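Local coordinates for dTDP-glucose 4,6-dehydratase (PDB 5U4Q), which probably catalyses the NAD-dependent 4,6-dehydration of dTDP-glucose to a 4-keto-6-deoxy sugar nucleotide, at residues 166-169 with 173-176; 223-228 with 315-320; 242-247 with 252-257. All coordinates share one frame; numbering follows the deposited sequence.

Contact 1: 166-169 with 173-176; sequences HTYS and GIPT
The hydroxyl of Ser169 is the polar centre of this turn between helix 153-172 and strand 176-185, a helix-to-strand connection of the NAD-binding Rossmann fold. Ser169 OG hydrogen-bonds to Ile174 O at 2.7 Å and meets that carbonyl nearly head-on, with a C=O...OG angle of 174°. Thr176 OG1 lies 2.8 Å from Ser169 OG and can donate to it, though its proton could turn to another acceptor. Thr176 OG1 sits between its own backbone N and carbonyl carbon (chi1 64°), which turns the hydroxyl toward the helix, while Thr176 CG2 stays within 3.3 Å of Ser169 OG. Beyond the two segments, Pro257 O, in the loop before strand 258-263, is a second acceptor for the one Ser169 proton, which must be shared or alternate between the two carbonyls.

The backbone leaves the helix at Gly173, the first residue past its end to adopt non-helical angles, with positive phi (72°). Gly173 N still reaches back to Ser169 O at 3.0 Å, but the bond is bent and weak. The CA of Gly173 lies 3.2 Å from Ser169 O, as a CA-H...O contact.

Packing lies on the side facing helix 98-118. The side chains of Tyr168 and Ile174 run side by side in the same direction. The phenol continues past the isoleucine, and its OH bonds to Glu114. Leu110 and Leu113 of helix 98-118 and Pro98 of the second subunit pack against the Tyr168 side chain. Ile174 CD1 meets the tyrosine at the ring edge, near the ring plane, 3.9 Å from Tyr168 CD2.

Contact 2: 223-228 with 315-320; sequences IDDIVE and KPQTSV
One buried carboxylate, that of Asp225, receives the backbone of Gln317 and Thr318: this is a polar side-chain-to-loop contact. Asp225 lies in the first turn of helix 223-234, which directly follows strand 220-222. Its partners belong to the loop that leads into the C-terminal helix 320-334. That helix starts at Val320, the last residue of the segment, with Ser319 at its N-cap; Ser319 OG caps Asp322 N.

Gln317 N bonds to Asp225 OD1 at 3.2 Å, almost straight at 176°, but comes from well above the carboxylate plane. Thr318 N bonds to Asp225 OD2 at 3.0 Å and uses the syn lone pair. Thr318 OG1, 3.1 Å from Asp225 OD2, can add a third bond, though its proton may turn elsewhere. The threonine hydroxyl stands beside its own backbone N (chi1 -53°), so both groups of Thr318 can face one oxygen. A water donates to Asp225 OD2 at 2.9 Å, with a weak second bond to Thr318 O. Pro316 closes the flank, with its CB 3.6 Å from Asp225 OD2. Phe314 also packs on the aspartate.

The carboxylate is about 12 Å from the bound NAD. Two backbone N-H groups and a water donate to it, and it lies near the N-terminal end of a helix. This setting is consistent with an ionised aspartate.

Contact 3: 242-247 with 252-257; sequences ADWTVE and ATSSAP
Trp244 and Ser255 bring the two segments closest, with their CA atoms 5.1 Å apart, and neither segment is a regular helix or strand. Ser254 is almost fully extended, so its backbone lies flat against the indole of Trp244. Ser254 CA stands over the centre of that face, 3.5 Å from the centroid of the six-membered ring and only 15° off the ring normal. This is a CH-pi contact. Thr253 C and Ser255 N lie above the same side of the ring plane, toward its rim, and Ser255 N is 3.3 Å from Trp244 CE3. Val246 N lies over the opposite face, toward its rim. Trp244 puts its CG anti to the backbone N (chi1 -173°), which swings the ring out from its own backbone onto 253-255.

The indole N-H is also used. Trp244 NE1 donates to Thr253 OG1 at 2.8 Å, with an angle of 143° at the hydrogen and the oxygen tilted from the ring plane. Ser250 N, between the two segments, also donates to Thr253 OG1.

Both segments belong to the long excursion between helix 223-234 and strand 258-263 of the Rossmann domain. Within it, Ser254 forms an ST turn: its OG accepts from Ala256 N at 2.9 Å. The Ser254 CB points away from the other segment, and its OG also bonds to His166 NE2 on helix 153-172.

His149 of the second subunit meets the Trp244 ring with its own and bonds to Thr253 O through NE2, while Leu135 of the same subunit packs on Trp244, Ser254 and Ser255.

In the fold
Contact 1 comes first along the chain and closes a short turn, where helix 153-172 passes into strand 176-185. Contact 2 opens later, at the start of helix 223-234, and closes only at 315-320, tying that helix to the approach to the C-terminal helix. Contact 3 is nested inside this loop and closes a small one of its own before strand 258-263. Contacts 1 and 3 touch: their centres are 12 Å apart, Thr176 N probably bonds to Pro257 O, and both reach the second subunit. Contact 2 stands apart, with its centre 28 Å and 30 Å from the centres of contacts 1 and 3.

Contact 1: 166-169 with 173-176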
loop_
_atom_site.group_PDB
_atom_site.type_symbol
_atom_site.label_atom_id
_atom_site.label_comp_id
_atom_site.label_asym_id
_atom_site.label_seq_id
_atom_site.Cartn_x
_atom_site.Cartn_y
_atom_site.Cartn_z
ATOM N N HIS A 166 -2.015 4.406 9.765
ATOM C CA HIS A 166 -3.140 4.059 10.654
ATOM C C HIS A 166 -2.703 2.999 11.666
ATOM O O HIS A 166 -2.955 3.134 12.875
ATOM C CB HIS A 166 -4.338 3.530 9.907
ATOM C CG HIS A 166 -5.480 3.275 10.818
ATOM N ND1 HIS A 166 -5.727 2.040 11.389
ATOM C CD2 HIS A 166 -6.357 4.140 11.382
ATOM C CE1 HIS A 166 -6.724 2.160 12.251
ATOM N NE2 HIS A 166 -7.137 3.417 12.252
ATOM N N THR A 167 -2.043 1.942 11.179
ATOM C CA THR A 167 -1.591 0.877 12.086
ATOM C C THR A 167 -0.585 1.357 13.147
ATOM O O THR A 167 -0.649 0.934 14.285
ATOM C CB THR A 167 -0.970 -0.355 11.349
ATOM O OG1 THR A 167 0.315 -0.024 10.833
ATOM C CG2 THR A 167 -1.828 -0.854 10.255
ATOM N N TYR A 168 0.329 2.246 12.785
ATOM C CA TYR A 168 1.304 2.763 13.738
ATOM C C TYR A 168 0.656 3.720 14.747
ATOM O O TYR A 168 1.033 3.722 15.939
ATOM C CB TYR A 168 2.520 3.352 13.000
ATOM C CG TYR A 168 3.554 2.288 12.735
ATOM C CD1 TYR A 168 3.258 1.176 11.964
ATOM C CD2 TYR A 168 4.813 2.366 13.305
ATOM C CE1 TYR A 168 4.188 0.157 11.781
ATOM C CE2 TYR A 168 5.757 1.368 13.101
ATOM C CZ TYR A 168 5.429 0.258 12.356
ATOM O OH TYR A 168 6.330 -0.770 12.161
ATOM N N SER A 169 -0.261 4.542 14.284
ATOM C CA SER A 169 -1.032 5.412 15.203
ATOM C C SER A 169 -1.822 4.559 16.196
ATOM O O SER A 169 -1.861 4.857 17.387
ATOM C CB SER A 169 -2.005 6.320 14.456
ATOM O OG SER A 169 -1.293 7.300 13.729
ATOM N N GLY A 173 0.511 4.793 19.210
ATOM C CA GLY A 173 0.052 6.135 19.581
ATOM C C GLY A 173 0.795 7.274 18.909
ATOM O O GLY A 173 0.727 8.410 19.379
ATOM N N ILE A 174 1.516 6.979 17.831
ATOM C CA ILE A 174 2.236 8.007 17.088
ATOM C C ILE A 174 1.192 8.831 16.338
ATOM O O ILE A 174 0.472 8.278 15.509
ATOM C CB ILE A 174 3.173 7.382 16.041
ATOM C CG1 ILE A 174 4.134 6.391 16.710
ATOM C CG2 ILE A 174 3.942 8.477 15.304
ATOM C CD1 ILE A 174 4.753 5.383 15.762
ATOM N N PRO A 175 1.104 10.142 16.596
ATOM C CA PRO A 175 0.118 10.911 15.862
ATOM C C PRO A 175 0.537 11.110 14.415
ATOM O O PRO A 175 1.674 11.470 14.166
ATOM C CB PRO A 175 0.067 12.236 16.632
ATOM C CG PRO A 175 0.607 11.883 18.006
ATOM C CD PRO A 175 1.716 10.960 17.656
ATOM N N THR A 176 -0.364 10.810 13.485
ATOM C CA THR A 176 -0.025 10.924 12.062
ATOM C C THR A 176 -1.052 11.737 11.331
ATOM O O THR A 176 -2.282 11.598 11.574
ATOM C CB THR A 176 0.126 9.547 11.379
ATOM O OG1 THR A 176 -1.121 8.825 11.380
ATOM C CG2 THR A 176 1.208 8.707 12.046
#

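Contact 2: 223-228 with 315-320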
loop_
_atom_site.group_PDB
_atom_site.type_symbol
_atom_site.label_atom_id
_atom_site.label_comp_id
_atom_site.label_asym_id
_atom_site.label_seq_id
_atom_site.Cartn_x
_atom_site.Cartn_y
_atom_site.Cartn_z
ATOM N N ILE A 223 2.964 27.532 -4.037
ATOM C CA ILE A 223 3.822 26.951 -2.997
ATOM C C ILE A 223 3.727 27.651 -1.643
ATOM O O ILE A 223 3.639 26.975 -0.628
ATOM C CB ILE A 223 5.298 26.829 -3.493
ATOM C CG1 ILE A 223 6.171 26.136 -2.442
ATOM C CG2 ILE A 223 5.884 28.174 -3.892
ATOM C CD1 ILE A 223 5.789 24.698 -2.127
ATOM N N ASP A 224 3.699 28.979 -1.599
ATOM C CA ASP A 224 3.644 29.639 -0.286
ATOM C C ASP A 224 2.381 29.295 0.498
ATOM O O ASP A 224 2.419 29.222 1.737
ATOM C CB ASP A 224 3.776 31.154 -0.393
ATOM C CG ASP A 224 5.167 31.624 -0.794
ATOM O OD1 ASP A 224 6.074 30.817 -1.029
ATOM O OD2 ASP A 224 5.330 32.863 -0.894
ATOM N N ASP A 225 1.263 29.103 -0.209
ATOM C CA ASP A 225 0.005 28.723 0.429
ATOM C C ASP A 225 0.113 27.303 0.988
ATOM O O ASP A 225 -0.363 27.040 2.089
ATOM C CB ASP A 225 -1.151 28.883 -0.558
ATOM C CG ASP A 225 -1.419 30.314 -0.899
ATOM O OD1 ASP A 225 -1.334 31.164 0.018
ATOM O OD2 ASP A 225 -1.822 30.567 -2.043
ATOM N N ILE A 226 0.739 26.390 0.242
ATOM C CA ILE A 226 0.987 25.036 0.748
ATOM C C ILE A 226 1.862 25.095 2.009
ATOM O O ILE A 226 1.570 24.436 3.014
ATOM C CB ILE A 226 1.691 24.157 -0.318
ATOM C CG1 ILE A 226 0.739 23.877 -1.512
ATOM C CG2 ILE A 226 2.242 22.857 0.280
ATOM C CD1 ILE A 226 -0.511 23.067 -1.188
ATOM N N VAL A 227 2.915 25.879 1.962
ATOM C CA VAL A 227 3.844 25.980 3.097
ATOM C C VAL A 227 3.123 26.468 4.350
ATOM O O VAL A 227 3.293 25.890 5.426
ATOM C CB VAL A 227 5.016 26.913 2.768
ATOM C CG1 VAL A 227 5.818 27.267 4.024
ATOM C CG2 VAL A 227 5.911 26.301 1.712
ATOM N N GLU A 228 2.305 27.500 4.219
ATOM C CA GLU A 228 1.582 28.029 5.376
ATOM C C GLU A 228 0.703 26.939 5.986
ATOM O O GLU A 228 0.697 26.770 7.210
ATOM C CB GLU A 228 0.744 29.249 4.970
ATOM C CG GLU A 228 0.027 29.918 6.128
ATOM C CD GLU A 228 0.966 30.464 7.184
ATOM O OE1 GLU A 228 2.083 30.888 6.841
ATOM O OE2 GLU A 228 0.562 30.496 8.372
ATOM N N LYS A 315 -6.776 29.690 4.227
ATOM C CA LYS A 315 -7.094 29.228 2.872
ATOM C C LYS A 315 -6.087 29.848 1.887
ATOM O O LYS A 315 -5.450 30.854 2.218
ATOM C CB LYS A 315 -8.516 29.634 2.467
ATOM C CG LYS A 315 -8.776 31.137 2.551
ATOM C CD LYS A 315 -10.181 31.513 2.095
ATOM C CE LYS A 315 -10.416 33.022 2.168
ATOM N NZ LYS A 315 -11.699 33.463 1.544
ATOM N N PRO A 316 -5.958 29.271 0.676
ATOM C CA PRO A 316 -4.929 29.867 -0.208
ATOM C C PRO A 316 -5.267 31.302 -0.592
ATOM O O PRO A 316 -6.426 31.610 -0.857
ATOM C CB PRO A 316 -4.967 28.973 -1.449
ATOM C CG PRO A 316 -5.520 27.680 -0.982
ATOM C CD PRO A 316 -6.466 27.999 0.127
ATOM N N GLN A 317 -4.268 32.164 -0.565
ATOM C CA GLN A 317 -4.467 33.576 -0.855
ATOM C C GLN A 317 -3.878 34.027 -2.193
ATOM O O GLN A 317 -4.168 35.145 -2.621
ATOM C CB GLN A 317 -3.788 34.417 0.245
ATOM C CG GLN A 317 -4.252 34.138 1.671
ATOM C CD GLN A 317 -3.422 34.862 2.729
ATOM O OE1 GLN A 317 -2.423 35.529 2.424
ATOM N NE2 GLN A 317 -3.832 34.725 3.990
ATOM N N THR A 318 -3.058 33.201 -2.846
ATOM C CA THR A 318 -2.341 33.655 -4.033
ATOM C C THR A 318 -3.134 33.459 -5.299
ATOM O O THR A 318 -3.576 32.348 -5.587
ATOM C CB THR A 318 -0.998 32.918 -4.187
ATOM O OG1 THR A 318 -0.266 33.032 -2.972
ATOM C CG2 THR A 318 -0.146 33.529 -5.349
ATOM N N SER A 319 -3.340 34.546 -6.048
ATOM C CA SER A 319 -4.020 34.448 -7.333
ATOM C C SER A 319 -3.120 33.812 -8.376
ATOM O O SER A 319 -1.901 33.805 -8.252
ATOM C CB SER A 319 -4.405 35.843 -7.863
ATOM O OG SER A 319 -3.256 36.649 -8.049
ATOM N N VAL A 320 -3.738 33.317 -9.428
ATOM C CA VAL A 320 -2.992 32.809 -10.582
ATOM C C VAL A 320 -2.105 33.928 -11.167
ATOM O O VAL A 320 -0.948 33.679 -11.542
ATOM C CB VAL A 320 -3.984 32.360 -11.678
ATOM C CG1 VAL A 320 -3.267 32.084 -13.008
ATOM C CG2 VAL A 320 -4.743 31.138 -11.206
HETATM O O HOH W 1 -2.661 29.276 -4.476
#

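Contact 3: 242-247 with 252-257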
loop_
_atom_site.group_PDB
_atom_site.type_symbol
_atom_site.label_atom_id
_atom_site.label_comp_id
_atom_site.label_asym_id
_atom_site.label_seq_id
_atom_site.Cartn_x
_atom_site.Cartn_y
_atom_site.Cartn_z
ATOM N N ALA A 242 -12.139 7.850 21.660
ATOM C CA ALA A 242 -12.885 6.659 22.035
ATOM C C ALA A 242 -14.294 6.578 21.442
ATOM O O ALA A 242 -14.905 5.507 21.436
ATOM C CB ALA A 242 -12.959 6.548 23.555
ATOM N N ASP A 243 -14.811 7.692 20.936
ATOM C CA ASP A 243 -16.149 7.713 20.361
ATOM C C ASP A 243 -16.246 7.370 18.908
ATOM O O ASP A 243 -17.345 7.171 18.374
ATOM C CB ASP A 243 -16.745 9.069 20.609
ATOM C CG ASP A 243 -17.013 9.253 22.035
ATOM O OD1 ASP A 243 -17.987 8.636 22.486
ATOM O OD2 ASP A 243 -16.220 9.919 22.707
ATOM N N TRP A 244 -15.113 7.275 18.238
ATOM C CA TRP A 244 -15.138 6.993 16.832
ATOM C C TRP A 244 -15.432 5.527 16.526
ATOM O O TRP A 244 -14.984 4.635 17.250
ATOM C CB TRP A 244 -13.761 7.361 16.249
ATOM C CG TRP A 244 -13.658 7.285 14.756
ATOM C CD1 TRP A 244 -13.869 8.296 13.865
ATOM C CD2 TRP A 244 -13.311 6.140 13.984
ATOM N NE1 TRP A 244 -13.679 7.850 12.580
ATOM C CE2 TRP A 244 -13.344 6.523 12.617
ATOM C CE3 TRP A 244 -12.988 4.815 14.307
ATOM C CZ2 TRP A 244 -13.053 5.634 11.578
ATOM C CZ3 TRP A 244 -12.689 3.935 13.262
ATOM C CH2 TRP A 244 -12.714 4.345 11.933
ATOM N N THR A 245 -16.184 5.316 15.464
ATOM C CA THR A 245 -16.396 3.985 14.921
ATOM C C THR A 245 -16.248 4.034 13.405
ATOM O O THR A 245 -16.438 5.068 12.777
ATOM C CB THR A 245 -17.800 3.404 15.236
ATOM O OG1 THR A 245 -18.784 4.056 14.445
ATOM C CG2 THR A 245 -18.141 3.525 16.710
ATOM N N VAL A 246 -15.897 2.891 12.809
ATOM C CA VAL A 246 -15.839 2.803 11.356
ATOM C C VAL A 246 -17.185 3.148 10.747
ATOM O O VAL A 246 -17.261 3.867 9.774
ATOM C CB VAL A 246 -15.410 1.388 10.897
ATOM C CG1 VAL A 246 -15.574 1.218 9.397
ATOM C CG2 VAL A 246 -13.976 1.115 11.336
ATOM N N GLU A 247 -18.253 2.657 11.375
ATOM C CA GLU A 247 -19.587 2.799 10.845
ATOM C C GLU A 247 -20.078 4.264 10.798
ATOM O O GLU A 247 -20.804 4.632 9.885
ATOM C CB GLU A 247 -20.525 1.833 11.588
ATOM C CG GLU A 247 -20.175 0.339 11.339
ATOM C CD GLU A 247 -18.847 -0.165 11.951
ATOM O OE1 GLU A 247 -18.453 0.316 13.059
ATOM O OE2 GLU A 247 -18.211 -1.109 11.336
ATOM N N ALA A 252 -10.386 8.554 6.567
ATOM C CA ALA A 252 -9.432 9.617 6.945
ATOM C C ALA A 252 -9.486 10.026 8.422
ATOM O O ALA A 252 -8.835 10.969 8.828
ATOM C CB ALA A 252 -9.656 10.838 6.066
ATOM N N THR A 253 -10.253 9.292 9.231
ATOM C CA THR A 253 -10.340 9.536 10.653
ATOM C C THR A 253 -10.228 8.174 11.362
ATOM O O THR A 253 -10.244 7.141 10.690
ATOM C CB THR A 253 -11.706 10.159 10.988
ATOM O OG1 THR A 253 -12.759 9.360 10.416
ATOM C CG2 THR A 253 -11.784 11.576 10.414
ATOM N N SER A 254 -10.114 8.175 12.697
ATOM C CA SER A 254 -10.030 6.916 13.469
ATOM C C SER A 254 -10.192 7.165 14.965
ATOM O O SER A 254 -10.217 8.299 15.417
ATOM C CB SER A 254 -8.645 6.252 13.249
ATOM O OG SER A 254 -8.493 5.027 14.001
ATOM N N SER A 255 -10.296 6.091 15.743
ATOM C CA SER A 255 -10.165 6.178 17.182
ATOM C C SER A 255 -8.698 6.412 17.540
ATOM O O SER A 255 -8.381 6.916 18.615
ATOM C CB SER A 255 -10.677 4.906 17.873
ATOM O OG SER A 255 -10.145 3.746 17.256
ATOM N N ALA A 256 -7.789 5.991 16.642
ATOM C CA ALA A 256 -6.366 6.242 16.804
ATOM C C ALA A 256 -6.082 7.700 16.450
ATOM O O ALA A 256 -6.885 8.329 15.761
ATOM C CB ALA A 256 -5.590 5.337 15.875
ATOM N N PRO A 257 -4.922 8.226 16.875
ATOM C CA PRO A 257 -4.523 9.633 16.545
ATOM C C PRO A 257 -4.000 9.693 15.097
ATOM O O PRO A 257 -2.806 9.886 14.857
ATOM C CB PRO A 257 -3.430 9.931 17.578
ATOM C CG PRO A 257 -2.840 8.592 17.863
ATOM C CD PRO A 257 -3.995 7.634 17.848
#